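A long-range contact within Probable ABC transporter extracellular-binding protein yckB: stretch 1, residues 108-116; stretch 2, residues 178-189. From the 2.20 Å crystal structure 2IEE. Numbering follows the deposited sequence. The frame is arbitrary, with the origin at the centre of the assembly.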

ATOM      1  N   LYS A 108       0.044  -3.220   7.945  1.00 15.97           N
ATOM      2  CA  LYS A 108      -0.251  -3.811   6.644  1.00 15.60           C
ATOM      3  C   LYS A 108       0.932  -4.643   6.170  1.00 15.33           C
ATOM      4  O   LYS A 108       2.074  -4.192   6.204  1.00 13.98           O
ATOM      5  CB  LYS A 108      -0.592  -2.749   5.587  1.00 15.43           C
ATOM      6  CG  LYS A 108      -0.923  -3.356   4.218  1.00 16.23           C
ATOM      7  CD  LYS A 108      -1.798  -2.446   3.350  1.00 15.15           C
ATOM      8  CE  LYS A 108      -1.014  -1.292   2.741  1.00 15.48           C
ATOM      9  NZ  LYS A 108      -0.009  -1.754   1.750  1.00 10.27           N
ATOM     10  N   TYR A 109       0.641  -5.867   5.744  1.00 15.14           N
ATOM     11  CA  TYR A 109       1.655  -6.778   5.238  1.00 14.89           C
ATOM     12  C   TYR A 109       1.180  -7.224   3.863  1.00 15.23           C
ATOM     13  O   TYR A 109       0.004  -7.533   3.675  1.00 13.36           O
ATOM     14  CB  TYR A 109       1.796  -7.995   6.156  1.00 13.82           C
ATOM     15  CG  TYR A 109       2.182  -7.656   7.580  1.00 14.58           C
ATOM     16  CD1 TYR A 109       1.262  -7.086   8.457  1.00 15.06           C
ATOM     17  CD2 TYR A 109       3.469  -7.912   8.051  1.00 16.15           C
ATOM     18  CE1 TYR A 109       1.613  -6.781   9.772  1.00 17.85           C
ATOM     19  CE2 TYR A 109       3.833  -7.609   9.366  1.00 16.26           C
ATOM     20  CZ  TYR A 109       2.900  -7.047  10.217  1.00 18.15           C
ATOM     21  OH  TYR A 109       3.249  -6.750  11.511  1.00 20.60           O
ATOM     22  N   SER A 110       2.086  -7.253   2.899  1.00 13.67           N
ATOM     23  CA  SER A 110       1.708  -7.653   1.561  1.00 13.46           C
ATOM     24  C   SER A 110       2.932  -8.148   0.806  1.00 13.81           C
ATOM     25  O   SER A 110       4.001  -8.353   1.388  1.00 14.66           O
ATOM     26  CB  SER A 110       1.071  -6.465   0.831  1.00 12.31           C
ATOM     27  OG  SER A 110       0.497  -6.861  -0.405  1.00 13.24           O
ATOM     28  N   TYR A 111       2.746  -8.357  -0.489  1.00 13.40           N
ATOM     29  CA  TYR A 111       3.792  -8.815  -1.390  1.00 14.68           C
ATOM     30  C   TYR A 111       3.261  -8.640  -2.816  1.00 12.88           C
ATOM     31  O   TYR A 111       2.065  -8.430  -3.013  1.00 11.23           O
ATOM     32  CB  TYR A 111       4.145 -10.286  -1.107  1.00 15.21           C
ATOM     33  CG  TYR A 111       2.963 -11.220  -1.054  1.00 16.11           C
ATOM     34  CD1 TYR A 111       2.335 -11.655  -2.216  1.00 15.52           C
ATOM     35  CD2 TYR A 111       2.463 -11.661   0.167  1.00 17.75           C
ATOM     36  CE1 TYR A 111       1.231 -12.512  -2.165  1.00 17.15           C
ATOM     37  CE2 TYR A 111       1.362 -12.510   0.233  1.00 17.59           C
ATOM     38  CZ  TYR A 111       0.751 -12.932  -0.932  1.00 19.29           C
ATOM     39  OH  TYR A 111      -0.336 -13.776  -0.850  1.00 22.02           O
ATOM     40  N   GLY A 112       4.147  -8.708  -3.801  1.00 12.05           N
ATOM     41  CA  GLY A 112       3.719  -8.544  -5.176  1.00 12.19           C
ATOM     42  C   GLY A 112       3.204  -9.826  -5.805  1.00 12.70           C
ATOM     43  O   GLY A 112       3.558 -10.924  -5.379  1.00 10.96           O
ATOM     44  N   THR A 113       2.353  -9.687  -6.817  1.00 11.29           N
ATOM     45  CA  THR A 113       1.810 -10.841  -7.513  1.00 10.92           C
ATOM     46  C   THR A 113       1.676 -10.486  -8.982  1.00 12.22           C
ATOM     47  O   THR A 113       2.155  -9.440  -9.418  1.00 14.13           O
ATOM     48  CB  THR A 113       0.425 -11.252  -6.952  1.00 10.17           C
ATOM     49  OG1 THR A 113      -0.473 -10.136  -7.004  1.00  8.21           O
ATOM     50  CG2 THR A 113       0.554 -11.725  -5.511  1.00  8.35           C
ATOM     51  N   ALA A 114       1.041 -11.364  -9.746  1.00 11.82           N
ATOM     52  CA  ALA A 114       0.856 -11.137 -11.167  1.00 12.61           C
ATOM     53  C   ALA A 114      -0.551 -11.499 -11.615  1.00 11.52           C
ATOM     54  O   ALA A 114      -1.108 -12.515 -11.200  1.00 13.61           O
ATOM     55  CB  ALA A 114       1.867 -11.963 -11.961  1.00 13.05           C
ATOM     56  N   ILE A 115      -1.130 -10.655 -12.453  1.00 12.76           N
ATOM     57  CA  ILE A 115      -2.441 -10.933 -12.999  1.00 12.30           C
ATOM     58  C   ILE A 115      -2.174 -11.430 -14.412  1.00 12.07           C
ATOM     59  O   ILE A 115      -1.454 -10.794 -15.180  1.00 12.42           O
ATOM     60  CB  ILE A 115      -3.330  -9.683 -13.037  1.00 11.45           C
ATOM     61  CG1 ILE A 115      -4.027  -9.516 -11.688  1.00 10.60           C
ATOM     62  CG2 ILE A 115      -4.358  -9.798 -14.164  1.00  9.65           C
ATOM     63  CD1 ILE A 115      -4.852  -8.247 -11.586  1.00 12.69           C
ATOM     64  N   VAL A 116      -2.736 -12.589 -14.728  1.00 12.25           N
ATOM     65  CA  VAL A 116      -2.569 -13.212 -16.034  1.00 10.29           C
ATOM     66  C   VAL A 116      -3.953 -13.663 -16.493  1.00 12.81           C
ATOM     67  O   VAL A 116      -4.932 -13.443 -15.783  1.00 12.19           O
ATOM     68  CB  VAL A 116      -1.629 -14.441 -15.931  1.00 10.01           C
ATOM     69  CG1 VAL A 116      -0.226 -13.993 -15.518  1.00  9.24           C
ATOM     70  CG2 VAL A 116      -2.170 -15.434 -14.899  1.00 12.18           C
ATOM     71  N   LEU A 178       2.124  -6.810 -13.187  1.00 13.50           N
ATOM     72  CA  LEU A 178       2.767  -7.026 -11.892  1.00 14.09           C
ATOM     73  C   LEU A 178       2.365  -5.889 -10.953  1.00 12.92           C
ATOM     74  O   LEU A 178       2.505  -4.718 -11.300  1.00 12.01           O
ATOM     75  CB  LEU A 178       4.288  -7.045 -12.060  1.00 15.57           C
ATOM     76  CG  LEU A 178       5.015  -8.393 -11.951  1.00 18.70           C
ATOM     77  CD1 LEU A 178       4.256  -9.470 -12.708  1.00 17.24           C
ATOM     78  CD2 LEU A 178       6.439  -8.244 -12.476  1.00 15.77           C
ATOM     79  N   ASN A 179       1.850  -6.225  -9.773  1.00 11.85           N
ATOM     80  CA  ASN A 179       1.442  -5.196  -8.822  1.00 12.54           C
ATOM     81  C   ASN A 179       1.265  -5.820  -7.440  1.00 11.32           C
ATOM     82  O   ASN A 179       1.463  -7.021  -7.269  1.00 12.59           O
ATOM     83  CB  ASN A 179       0.123  -4.553  -9.281  1.00 12.18           C
ATOM     84  CG  ASN A 179      -0.084  -3.153  -8.704  1.00 14.55           C
ATOM     85  OD1 ASN A 179       0.693  -2.685  -7.870  1.00 14.91           O
ATOM     86  ND2 ASN A 179      -1.139  -2.483  -9.151  1.00 12.23           N
ATOM     87  N   ASP A 180       0.905  -4.994  -6.464  1.00  9.73           N
ATOM     88  CA  ASP A 180       0.675  -5.447  -5.091  1.00 11.05           C
ATOM     89  C   ASP A 180      -0.480  -6.464  -5.064  1.00 10.71           C
ATOM     90  O   ASP A 180      -1.475  -6.296  -5.762  1.00 11.01           O
ATOM     91  CB  ASP A 180       0.321  -4.244  -4.217  1.00 10.99           C
ATOM     92  CG  ASP A 180      -0.137  -4.641  -2.835  1.00 11.59           C
ATOM     93  OD1 ASP A 180       0.724  -4.966  -1.989  1.00 14.63           O
ATOM     94  OD2 ASP A 180      -1.362  -4.641  -2.597  1.00 12.34           O
ATOM     95  N   TYR A 181      -0.345  -7.508  -4.254  1.00 10.83           N
ATOM     96  CA  TYR A 181      -1.370  -8.540  -4.161  1.00 10.41           C
ATOM     97  C   TYR A 181      -2.764  -7.996  -3.893  1.00 11.74           C
ATOM     98  O   TYR A 181      -3.699  -8.240  -4.654  1.00 11.23           O
ATOM     99  CB  TYR A 181      -1.021  -9.531  -3.059  1.00 11.59           C
ATOM    100  CG  TYR A 181      -2.138 -10.498  -2.746  1.00 12.22           C
ATOM    101  CD1 TYR A 181      -2.646 -11.353  -3.724  1.00 10.99           C
ATOM    102  CD2 TYR A 181      -2.669 -10.578  -1.465  1.00 10.41           C
ATOM    103  CE1 TYR A 181      -3.655 -12.274  -3.425  1.00 11.85           C
ATOM    104  CE2 TYR A 181      -3.675 -11.490  -1.157  1.00 13.08           C
ATOM    105  CZ  TYR A 181      -4.160 -12.333  -2.136  1.00 11.03           C
ATOM    106  OH  TYR A 181      -5.145 -13.234  -1.815  1.00 18.23           O
ATOM    107  N   TYR A 182      -2.903  -7.271  -2.792  1.00 11.52           N
ATOM    108  CA  TYR A 182      -4.196  -6.724  -2.431  1.00 13.86           C
ATOM    109  C   TYR A 182      -4.813  -5.824  -3.491  1.00 12.83           C
ATOM    110  O   TYR A 182      -6.019  -5.899  -3.726  1.00 11.87           O
ATOM    111  CB  TYR A 182      -4.091  -6.015  -1.083  1.00 14.56           C
ATOM    112  CG  TYR A 182      -3.912  -7.010   0.036  1.00 14.64           C
ATOM    113  CD1 TYR A 182      -4.904  -7.953   0.315  1.00 13.28           C
ATOM    114  CD2 TYR A 182      -2.738  -7.046   0.789  1.00 11.71           C
ATOM    115  CE1 TYR A 182      -4.735  -8.913   1.313  1.00 12.74           C
ATOM    116  CE2 TYR A 182      -2.559  -8.002   1.792  1.00 11.59           C
ATOM    117  CZ  TYR A 182      -3.559  -8.933   2.049  1.00 13.21           C
ATOM    118  OH  TYR A 182      -3.382  -9.885   3.031  1.00 12.61           O
ATOM    119  N   LEU A 183      -4.004  -4.994  -4.146  1.00 11.76           N
ATOM    120  CA  LEU A 183      -4.536  -4.121  -5.191  1.00 12.88           C
ATOM    121  C   LEU A 183      -5.080  -4.965  -6.324  1.00 14.09           C
ATOM    122  O   LEU A 183      -6.062  -4.592  -6.966  1.00 15.65           O
ATOM    123  CB  LEU A 183      -3.460  -3.204  -5.758  1.00 12.35           C
ATOM    124  CG  LEU A 183      -2.868  -2.172  -4.805  1.00 13.21           C
ATOM    125  CD1 LEU A 183      -1.857  -1.325  -5.577  1.00 11.89           C
ATOM    126  CD2 LEU A 183      -3.982  -1.305  -4.224  1.00 11.41           C
ATOM    127  N   GLN A 184      -4.437  -6.103  -6.572  1.00 13.26           N
ATOM    128  CA  GLN A 184      -4.882  -6.974  -7.648  1.00 14.40           C
ATOM    129  C   GLN A 184      -6.134  -7.770  -7.276  1.00 13.85           C
ATOM    130  O   GLN A 184      -6.925  -8.098  -8.152  1.00 14.97           O
ATOM    131  CB  GLN A 184      -3.744  -7.907  -8.097  1.00 11.70           C
ATOM    132  CG  GLN A 184      -2.502  -7.139  -8.562  1.00 11.15           C
ATOM    133  CD  GLN A 184      -1.626  -7.909  -9.542  1.00 11.15           C
ATOM    134  OE1 GLN A 184      -1.185  -9.025  -9.267  1.00 11.39           O
ATOM    135  NE2 GLN A 184      -1.359  -7.301 -10.690  1.00 10.42           N
ATOM    136  N   THR A 185      -6.328  -8.076  -5.995  1.00 14.45           N
ATOM    137  CA  THR A 185      -7.528  -8.813  -5.597  1.00 14.23           C
ATOM    138  C   THR A 185      -8.733  -7.907  -5.839  1.00 15.55           C
ATOM    139  O   THR A 185      -9.832  -8.373  -6.145  1.00 16.33           O
ATOM    140  CB  THR A 185      -7.527  -9.196  -4.110  1.00 14.46           C
ATOM    141  OG1 THR A 185      -7.565  -8.010  -3.311  1.00 15.81           O
ATOM    142  CG2 THR A 185      -6.289 -10.015  -3.766  1.00 15.85           C
ATOM    143  N   LEU A 186      -8.521  -6.604  -5.700  1.00 15.38           N
ATOM    144  CA  LEU A 186      -9.596  -5.654  -5.919  1.00 16.51           C
ATOM    145  C   LEU A 186      -9.915  -5.607  -7.403  1.00 16.64           C
ATOM    146  O   LEU A 186     -11.064  -5.405  -7.786  1.00 14.55           O
ATOM    147  CB  LEU A 186      -9.205  -4.266  -5.412  1.00 14.26           C
ATOM    148  CG  LEU A 186      -9.118  -4.193  -3.885  1.00 17.13           C
ATOM    149  CD1 LEU A 186      -8.707  -2.793  -3.451  1.00 17.05           C
ATOM    150  CD2 LEU A 186     -10.472  -4.559  -3.287  1.00 16.98           C
ATOM    151  N   ALA A 187      -8.891  -5.803  -8.232  1.00 17.85           N
ATOM    152  CA  ALA A 187      -9.069  -5.802  -9.681  1.00 18.08           C
ATOM    153  C   ALA A 187     -10.017  -6.933 -10.063  1.00 17.44           C
ATOM    154  O   ALA A 187     -10.967  -6.732 -10.821  1.00 19.06           O
ATOM    155  CB  ALA A 187      -7.726  -5.986 -10.378  1.00 16.22           C
ATOM    156  N   LEU A 188      -9.745  -8.123  -9.536  1.00 17.96           N
ATOM    157  CA  LEU A 188     -10.571  -9.301  -9.799  1.00 18.91           C
ATOM    158  C   LEU A 188     -11.993  -9.095  -9.280  1.00 19.76           C
ATOM    159  O   LEU A 188     -12.966  -9.417  -9.963  1.00 20.03           O
ATOM    160  CB  LEU A 188      -9.959 -10.538  -9.129  1.00 17.22           C
ATOM    161  CG  LEU A 188      -8.874 -11.335  -9.861  1.00 18.28           C
ATOM    162  CD1 LEU A 188      -7.872 -10.419 -10.517  1.00 18.63           C
ATOM    163  CD2 LEU A 188      -8.187 -12.247  -8.864  1.00 17.41           C
ATOM    164  N   ALA A 189     -12.110  -8.549  -8.073  1.00 19.40           N
ATOM    165  CA  ALA A 189     -13.420  -8.311  -7.479  1.00 21.25           C
ATOM    166  C   ALA A 189     -14.233  -7.328  -8.309  1.00 21.24           C
ATOM    167  O   ALA A 189     -15.453  -7.442  -8.390  1.00 21.19           O
ATOM    168  CB  ALA A 189     -13.269  -7.788  -6.060  1.00 21.46           C
TER
HETATM  169  O   HOH W   1      -1.582  -2.698  -0.537  1.00 15.14           O
HETATM  170  O   HOH W   2      -1.573  -9.522   4.704  1.00 13.47           O

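More of Ile115 is covered by the second stretch than of any other residue in its strand. Its CA-to-CB bond points sideways, but with chi1 m and chi2 t the side chain reaches the helix, where Ile115 CD1 lies 3.9 Å from Ala187 CB and 3.9 Å from Leu188 CD1. Ala187, its CB directed toward the strand, presents a small methyl surface to Ile115, while Leu188 bends its longer chain in to meet the same methyl group. A second apolar contact lies on one face of the sheet: Ala114 CB and Leu178 CD1, 3.5 Å apart, belong to a non-hydrogen-bonded antiparallel pair. Tyr111 and Tyr181 add broad, flat surfaces; their rings are nearly parallel but slid apart, with centroids 5.2 Å apart, and Tyr111 OH sits over one face of the Tyr181 ring.

Backbone bonds set the register. Thr113 N donates to Asn179 O (2.8 Å) and Asn179 N returns the bond to Thr113 O (3.2 Å); at the first residue of the helix, Tyr181 N still reaches Tyr111 O (2.9 Å). Gly112 CA lies 3.4 Å from Asn179 O, a CA-H...O contact.

Thr113 suits its buried place because it offers both polarity and a methyl group: Thr113 OG1 donates to Gln184 OE1 (2.6 Å), tying strand to helix, while Thr113 CG2 packs 3.6 Å from Tyr181 CB.

Farther out, Asp180 serves both partners. One carboxylate oxygen, Asp180 OD1, accepts a very short bond from Ser110 OG (2.5 Å); the other, Asp180 OD2, caps the helix by accepting from Leu183 N (3.1 Å). A water extends this network, donating to Asp180 OD2 (2.8 Å) and accepting from Lys108 NZ (2.9 Å). Another water links Tyr109 O (2.7 Å) to Tyr182 OH (2.5 Å), bridging a carbonyl and a hydroxyl that do not meet directly.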